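Local atomic coordinates of erythrocyte membrane protein 1 (Plasmodium falciparum, PDB entry 2XU0), a protein that probably binds host receptors from the surface of the infected erythrocyte, the part described here being its N-terminal segment and first Duffy-binding-like (DBL1α) domain. Residues Y398-I402 with Y426-F432; F312-F316 with Q394-Y398; L433-N437 with I452-K456. The protein carries 10 engineered substitutions. One frame throughout, in Å; residues are numbered along the deposited sequence.

Contact 1 (Y398-I402 with Y426-F432). With PRO (proline), chain B.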
# COMPACT_ATOMS: atom_id res chain seq x y z
N TYR A 398 -4.92 13.21 6.63
CA TYR A 398 -3.57 13.72 6.53
C TYR A 398 -3.46 15.02 7.33
O TYR A 398 -2.58 15.15 8.18
CB TYR A 398 -3.12 13.93 5.06
CG TYR A 398 -1.68 14.38 4.97
CD1 TYR A 398 -0.64 13.45 5.05
CD2 TYR A 398 -1.34 15.73 4.98
CE1 TYR A 398 0.70 13.87 5.06
CE2 TYR A 398 -0.01 16.15 4.95
CZ TYR A 398 1.01 15.21 5.01
OH TYR A 398 2.33 15.60 5.02
N SER A 399 -4.36 15.97 7.05
CA SER A 399 -4.41 17.25 7.76
C SER A 399 -4.52 17.01 9.30
O SER A 399 -3.77 17.59 10.07
CB SER A 399 -5.59 18.06 7.24
OG SER A 399 -5.70 19.28 7.95
N MET A 400 -5.41 16.10 9.71
CA MET A 400 -5.64 15.72 11.10
C MET A 400 -4.38 15.13 11.76
O MET A 400 -4.10 15.49 12.89
CB MET A 400 -6.80 14.73 11.20
CG MET A 400 -8.15 15.37 10.92
SD MET A 400 -9.42 14.15 10.56
CE MET A 400 -9.73 13.51 12.22
N GLU A 401 -3.61 14.24 11.04
CA GLU A 401 -2.36 13.66 11.56
C GLU A 401 -1.31 14.75 11.75
O GLU A 401 -0.65 14.76 12.78
CB GLU A 401 -1.85 12.49 10.67
CG GLU A 401 -2.77 11.28 10.67
CD GLU A 401 -3.01 10.67 12.04
OE1 GLU A 401 -2.18 9.83 12.46
OE2 GLU A 401 -4.00 11.03 12.70
N ILE A 402 -1.18 15.67 10.78
CA ILE A 402 -0.28 16.82 10.84
C ILE A 402 -0.66 17.74 12.04
O ILE A 402 0.22 18.16 12.79
CB ILE A 402 -0.28 17.57 9.47
CG1 ILE A 402 0.53 16.82 8.38
CG2 ILE A 402 0.18 19.04 9.60
CD1 ILE A 402 2.08 16.67 8.61
N TYR A 426 6.48 19.19 3.64
CA TYR A 426 5.28 18.38 3.82
C TYR A 426 4.23 18.64 4.91
O TYR A 426 3.24 17.92 4.95
CB TYR A 426 5.60 16.90 3.59
CG TYR A 426 6.66 16.75 2.52
CD1 TYR A 426 6.43 17.17 1.21
CD2 TYR A 426 7.95 16.32 2.84
CE1 TYR A 426 7.44 17.15 0.25
CE2 TYR A 426 8.95 16.25 1.88
CZ TYR A 426 8.70 16.68 0.59
OH TYR A 426 9.69 16.62 -0.37
N SER A 427 4.32 19.75 5.66
CA SER A 427 3.24 20.10 6.61
C SER A 427 2.00 20.56 5.82
O SER A 427 0.87 20.43 6.29
CB SER A 427 3.69 21.20 7.56
OG SER A 427 4.18 20.63 8.76
N THR A 428 2.23 21.08 4.61
CA THR A 428 1.22 21.51 3.64
C THR A 428 0.73 20.25 2.94
O THR A 428 1.55 19.44 2.49
CB THR A 428 1.88 22.47 2.62
OG1 THR A 428 2.75 23.40 3.28
CG2 THR A 428 0.87 23.22 1.77
N ILE A 429 -0.61 20.04 2.87
CA ILE A 429 -1.19 18.87 2.20
C ILE A 429 -0.81 18.90 0.72
O ILE A 429 -0.49 17.86 0.16
CB ILE A 429 -2.73 18.67 2.45
CG1 ILE A 429 -3.36 17.52 1.60
CG2 ILE A 429 -3.51 19.95 2.26
CD1 ILE A 429 -2.88 16.06 1.88
N ASP A 430 -0.77 20.11 0.13
CA ASP A 430 -0.39 20.35 -1.26
C ASP A 430 1.00 19.79 -1.56
O ASP A 430 1.15 19.12 -2.58
CB ASP A 430 -0.45 21.86 -1.59
CG ASP A 430 -1.71 22.59 -1.13
OD1 ASP A 430 -2.00 22.56 0.10
OD2 ASP A 430 -2.35 23.25 -1.97
N LYS A 431 2.01 20.00 -0.66
CA LYS A 431 3.35 19.45 -0.87
C LYS A 431 3.37 17.92 -0.76
O LYS A 431 4.08 17.27 -1.51
CB LYS A 431 4.41 20.09 0.06
CG LYS A 431 4.44 21.62 -0.00
CD LYS A 431 4.96 22.19 -1.33
CE LYS A 431 4.55 23.63 -1.51
NZ LYS A 431 5.26 24.28 -2.64
N PHE A 432 2.57 17.35 0.15
CA PHE A 432 2.46 15.90 0.28
C PHE A 432 1.75 15.29 -0.94
O PHE A 432 2.12 14.20 -1.35
CB PHE A 432 1.82 15.48 1.64
CG PHE A 432 1.77 13.97 1.77
CD1 PHE A 432 2.87 13.26 2.22
CD2 PHE A 432 0.63 13.26 1.39
CE1 PHE A 432 2.85 11.86 2.26
CE2 PHE A 432 0.61 11.87 1.44
CZ PHE A 432 1.72 11.17 1.88
N PRO B . -12.32 16.80 11.40
CA PRO B . -13.39 16.90 10.40
C PRO B . -13.75 15.54 9.81
O PRO B . -12.86 14.65 9.77
CB PRO B . -12.79 17.84 9.33
CG PRO B . -11.29 17.79 9.54
CD PRO B . -11.10 17.53 11.01
OXT PRO B . -14.91 15.37 9.34
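A very short hydrogen bond, 2.5 Å from Tyr398 OH to the backbone Tyr426 O, marks this contact. The tyrosine, chi1 t on helix 371-407, points toward the opposite segment and carries its hydroxyl to the turn that precedes helix 429-437, with the accepting carbonyl near the plane of its ring. Over one face of that ring lies Phe432 in an offset stack, centroids 4.4 Å apart and planes at 19°. Tyr398 CD2 also meets Ile429 CD1 at 3.5 Å. One turn further along, Ile402 packs against main-chain carbonyls: its CG2 is 3.7 Å from Ser427 O and its CD1 4.0 Å from Tyr426 O. The Ser427 OG is hydrogen-bonded to Asp422. Met400 SD lies 3.6 Å from O of the bound proline, whose pocket it lines. The contact packs two helices of the C-terminal Duffy-binding-like subdomain together. Tyr398 places its hydroxyl on a carbonyl three residues ahead of helix 429-437 while its ring is buried, so a polar group enters the interior with its hydrogen-bonding need met.

Contact 2 (F312-F316 with Q394-Y398); sequences FLRWF and QNLKY
Two helical segments, 312-316 and 394-398, run roughly antiparallel, their axes 11.1 Å apart at closest approach with a signed crossing angle of -152°. The register sets Phe316 beside Gln394 (CA to CA 6.8 Å) and Leu313 beside Tyr398 (7.9 Å). The wide spacing is filled by Phe312 and Phe316, both chi1 t and pointing toward the other helix, but with chi2 near 71° and 6°, which turns their rings differently. Gln394, chi1 m and chi2 t, lays its CB over the Phe316 ring, 3.6 Å from the centroid in a CH-pi contact, and its backbone O meets the edge of the other phenylalanine, 3.3 Å from Phe312 CZ. Asn395 adds little, its N 4.1 Å from Phe316 CZ; Leu396 touches the bound proline. Lys397, chi1 t and chi2 p, puts CG over the Phe312 face, 3.8 Å from the centroid. Tyr398, chi1 t, closes the row: CB is 3.9 Å from Phe312 CE2, and CE1 3.6 Å from Leu313 CD2. No hydrogen bond crosses the interface; such buried antiparallel helix packing is part of the mostly helical DBL fold. Around it, helix 415-423 covers Phe312 and Leu313, while helix 429-437 packs on Leu313, Phe316, Asn395 and Tyr398.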
# COMPACT_ATOMS: atom_id res chain seq x y z
N PHE A 312 -0.85 5.03 8.28
CA PHE A 312 -1.75 5.86 7.48
C PHE A 312 -1.03 6.39 6.22
O PHE A 312 -1.61 6.41 5.15
CB PHE A 312 -2.33 7.04 8.34
CG PHE A 312 -2.93 8.11 7.44
CD1 PHE A 312 -4.12 7.88 6.76
CD2 PHE A 312 -2.23 9.29 7.18
CE1 PHE A 312 -4.59 8.79 5.81
CE2 PHE A 312 -2.72 10.22 6.26
CZ PHE A 312 -3.91 9.97 5.59
N LEU A 313 0.22 6.87 6.37
CA LEU A 313 1.00 7.38 5.23
C LEU A 313 1.32 6.28 4.20
O LEU A 313 1.27 6.51 2.99
CB LEU A 313 2.31 8.06 5.74
CG LEU A 313 2.08 9.30 6.62
CD1 LEU A 313 3.39 9.83 7.17
CD2 LEU A 313 1.25 10.39 5.87
N ARG A 314 1.64 5.09 4.69
CA ARG A 314 1.90 3.91 3.85
C ARG A 314 0.63 3.54 3.10
O ARG A 314 0.70 3.28 1.93
CB ARG A 314 2.29 2.71 4.70
CG ARG A 314 3.61 2.86 5.43
CD ARG A 314 4.09 1.53 5.94
NE ARG A 314 3.04 0.66 6.51
CZ ARG A 314 2.93 0.35 7.80
NH1 ARG A 314 3.70 0.94 8.70
NH2 ARG A 314 1.99 -0.49 8.20
N TRP A 315 -0.53 3.53 3.78
CA TRP A 315 -1.79 3.17 3.14
C TRP A 315 -2.25 4.15 2.09
O TRP A 315 -2.78 3.73 1.07
CB TRP A 315 -2.91 2.94 4.17
CG TRP A 315 -2.75 1.73 5.05
CD1 TRP A 315 -1.83 0.72 4.93
CD2 TRP A 315 -3.67 1.31 6.07
NE1 TRP A 315 -2.08 -0.26 5.89
CE2 TRP A 315 -3.22 0.07 6.58
CE3 TRP A 315 -4.85 1.88 6.61
CZ2 TRP A 315 -3.88 -0.60 7.63
CZ3 TRP A 315 -5.48 1.24 7.68
CH2 TRP A 315 -4.99 0.02 8.18
N PHE A 316 -2.04 5.46 2.34
CA PHE A 316 -2.42 6.50 1.41
C PHE A 316 -1.49 6.42 0.18
O PHE A 316 -1.95 6.63 -0.94
CB PHE A 316 -2.34 7.87 2.14
CG PHE A 316 -3.00 9.08 1.51
CD1 PHE A 316 -3.77 8.95 0.35
CD2 PHE A 316 -2.83 10.36 2.05
CE1 PHE A 316 -4.39 10.07 -0.24
CE2 PHE A 316 -3.41 11.48 1.45
CZ PHE A 316 -4.21 11.33 0.33
N GLN A 394 -8.95 10.69 2.94
CA GLN A 394 -7.53 10.53 3.30
C GLN A 394 -6.83 11.87 3.35
O GLN A 394 -5.92 12.09 4.15
CB GLN A 394 -6.86 9.57 2.34
CG GLN A 394 -7.32 8.15 2.60
CD GLN A 394 -6.83 7.25 1.51
OE1 GLN A 394 -7.27 7.31 0.35
NE2 GLN A 394 -5.85 6.45 1.85
N ASN A 395 -7.31 12.79 2.54
CA ASN A 395 -6.86 14.17 2.45
C ASN A 395 -7.12 14.83 3.80
O ASN A 395 -6.24 15.49 4.35
CB ASN A 395 -7.66 14.87 1.35
CG ASN A 395 -7.25 16.26 1.00
OD1 ASN A 395 -7.05 17.12 1.86
ND2 ASN A 395 -7.21 16.51 -0.28
N LEU A 396 -8.31 14.61 4.35
CA LEU A 396 -8.70 15.12 5.67
C LEU A 396 -7.88 14.45 6.78
O LEU A 396 -7.41 15.13 7.69
CB LEU A 396 -10.21 14.92 5.92
CG LEU A 396 -11.15 15.80 5.12
CD1 LEU A 396 -12.55 15.24 5.13
CD2 LEU A 396 -11.19 17.20 5.68
N LYS A 397 -7.72 13.13 6.71
CA LYS A 397 -6.97 12.38 7.71
C LYS A 397 -5.53 12.87 7.78
O LYS A 397 -4.98 12.90 8.88
CB LYS A 397 -7.01 10.86 7.44
CG LYS A 397 -6.46 9.99 8.62
CD LYS A 397 -7.30 10.17 9.86
CE LYS A 397 -7.04 9.21 10.98
NZ LYS A 397 -7.97 9.49 12.10
N TYR A 398 -4.92 13.21 6.63
CA TYR A 398 -3.57 13.72 6.53
C TYR A 398 -3.46 15.02 7.33
O TYR A 398 -2.58 15.15 8.18
CB TYR A 398 -3.12 13.93 5.06
CG TYR A 398 -1.68 14.38 4.97
CD1 TYR A 398 -0.64 13.45 5.05
CD2 TYR A 398 -1.34 15.73 4.98
CE1 TYR A 398 0.70 13.87 5.06
CE2 TYR A 398 -0.01 16.15 4.95
CZ TYR A 398 1.01 15.21 5.01
OH TYR A 398 2.33 15.60 5.02

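Contact 3 (L433-N437 with I452-K456)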
# COMPACT_ATOMS: atom_id res chain seq x y z
N LEU A 433 0.75 16.00 -1.51
CA LEU A 433 0.03 15.53 -2.69
C LEU A 433 0.93 15.46 -3.94
O LEU A 433 0.75 14.55 -4.75
CB LEU A 433 -1.30 16.29 -2.97
CG LEU A 433 -2.43 16.09 -1.94
CD1 LEU A 433 -3.66 16.95 -2.29
CD2 LEU A 433 -2.88 14.65 -1.86
N ASN A 434 1.93 16.36 -4.03
CA ASN A 434 2.94 16.37 -5.10
C ASN A 434 3.75 15.09 -5.04
O ASN A 434 4.10 14.57 -6.09
CB ASN A 434 3.93 17.56 -4.94
CG ASN A 434 3.38 18.95 -5.09
OD1 ASN A 434 3.94 19.92 -4.57
ND2 ASN A 434 2.31 19.11 -5.86
N LEU A 435 4.03 14.56 -3.84
CA LEU A 435 4.76 13.29 -3.68
C LEU A 435 3.93 12.13 -4.27
O LEU A 435 4.50 11.23 -4.91
CB LEU A 435 5.06 13.01 -2.20
CG LEU A 435 5.90 14.04 -1.43
CD1 LEU A 435 6.25 13.53 -0.02
CD2 LEU A 435 7.15 14.50 -2.21
N LEU A 436 2.59 12.16 -4.08
CA LEU A 436 1.69 11.14 -4.61
C LEU A 436 1.69 11.20 -6.13
O LEU A 436 1.76 10.15 -6.77
CB LEU A 436 0.27 11.23 -4.02
CG LEU A 436 0.14 11.06 -2.50
CD1 LEU A 436 -1.30 11.19 -2.09
CD2 LEU A 436 0.74 9.73 -1.99
N ASN A 437 1.68 12.42 -6.70
CA ASN A 437 1.80 12.66 -8.16
C ASN A 437 3.07 12.03 -8.72
O ASN A 437 3.09 11.58 -9.86
CB ASN A 437 1.87 14.19 -8.46
CG ASN A 437 0.56 14.91 -8.24
OD1 ASN A 437 -0.46 14.29 -7.95
ND2 ASN A 437 0.57 16.25 -8.32
N ILE A 452 -1.83 12.79 -13.89
CA ILE A 452 -2.36 12.70 -12.54
C ILE A 452 -1.88 13.90 -11.74
O ILE A 452 -0.68 14.17 -11.71
CB ILE A 452 -1.93 11.36 -11.88
CG1 ILE A 452 -2.49 10.11 -12.64
CG2 ILE A 452 -2.26 11.35 -10.40
CD1 ILE A 452 -4.04 9.83 -12.58
N ASP A 453 -2.83 14.62 -11.10
CA ASP A 453 -2.54 15.77 -10.24
C ASP A 453 -3.57 15.80 -9.14
O ASP A 453 -4.70 16.28 -9.33
CB ASP A 453 -2.46 17.10 -11.01
CG ASP A 453 -1.99 18.30 -10.18
OD1 ASP A 453 -1.70 18.14 -8.98
OD2 ASP A 453 -1.90 19.40 -10.75
N PHE A 454 -3.17 15.26 -7.97
CA PHE A 454 -4.00 15.18 -6.77
C PHE A 454 -4.36 16.56 -6.21
O PHE A 454 -5.33 16.66 -5.45
CB PHE A 454 -3.42 14.22 -5.73
CG PHE A 454 -3.44 12.78 -6.22
CD1 PHE A 454 -4.65 12.11 -6.42
CD2 PHE A 454 -2.26 12.10 -6.49
CE1 PHE A 454 -4.68 10.78 -6.87
CE2 PHE A 454 -2.28 10.78 -6.97
CZ PHE A 454 -3.48 10.13 -7.14
N ASN A 455 -3.59 17.61 -6.61
CA ASN A 455 -3.87 19.00 -6.24
C ASN A 455 -4.95 19.60 -7.16
O ASN A 455 -5.38 20.71 -6.93
CB ASN A 455 -2.59 19.85 -6.26
CG ASN A 455 -1.64 19.55 -5.15
OD1 ASN A 455 -0.43 19.31 -5.35
ND2 ASN A 455 -2.15 19.49 -3.95
N LYS A 456 -5.40 18.86 -8.19
CA LYS A 456 -6.46 19.28 -9.09
C LYS A 456 -7.46 18.12 -9.18
O LYS A 456 -7.46 17.39 -10.18
CB LYS A 456 -5.89 19.69 -10.49
CG LYS A 456 -5.11 21.00 -10.45
CD LYS A 456 -4.87 21.57 -11.83
CE LYS A 456 -4.33 22.99 -11.79
NZ LYS A 456 -5.34 23.97 -11.30
O HOH W 1 1.70 12.88 -11.97
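Asn437, in the last turn of helix 429-437, uses both ends of its amide on the loop 452-456. Its OD1 accepts from Phe454 N at 2.9 Å, almost straight at 175°, and its ND2 donates to Asp453 OD1 at 3.0 Å. That carboxylate oxygen also accepts from Asn455 N at 3.1 Å, so Asp453 OD1 serves the helix and its own loop together. Within the loop, Lys456 N is bonded to Asp453 O at 2.9 Å, and Thr460 OG1 bonds to the same carbonyl. A water lies 2.8 Å from Asn437 O and 2.7 Å from Ile452 O, bridging the two carbonyls beyond the amide. Beside these polar links, Phe454 points toward the helix: its CD2 is 3.6 Å from Leu436 CB, and its CB 3.9 Å from Leu433 CD2. Away from the metal and proline sites, the loop is thereby docked on the helix end. The local conformation is an Asx turn at Asp453 combined with a type I beta turn, Asp453 to Lys456, leading directly into helix 457-460.

How the contacts relate
Along the chain the first segment is 312-316 of contact 2, on helix 311-338. Helix 371-407 then supplies 394-398 and, running on through the shared Tyr398, the 398-402 segment of contact 1. Helix 429-437 serves contact 1 with its start and contact 3 with its end, before the loop 452-456 returns to it. The centres of contacts 1 and 2 lie about 9 Å apart. Those of contacts 1 and 3 are about 12 Å apart, and those of contacts 2 and 3 about 13 Å. Phe316 joins all three by touching Phe432, Leu433 and Leu436. Contact 2 thus pairs the long helices of the DBL1α domain, contact 1 attaches helix 429-437 to helix 371-407, and contact 3 docks the later loop on that shorter helix.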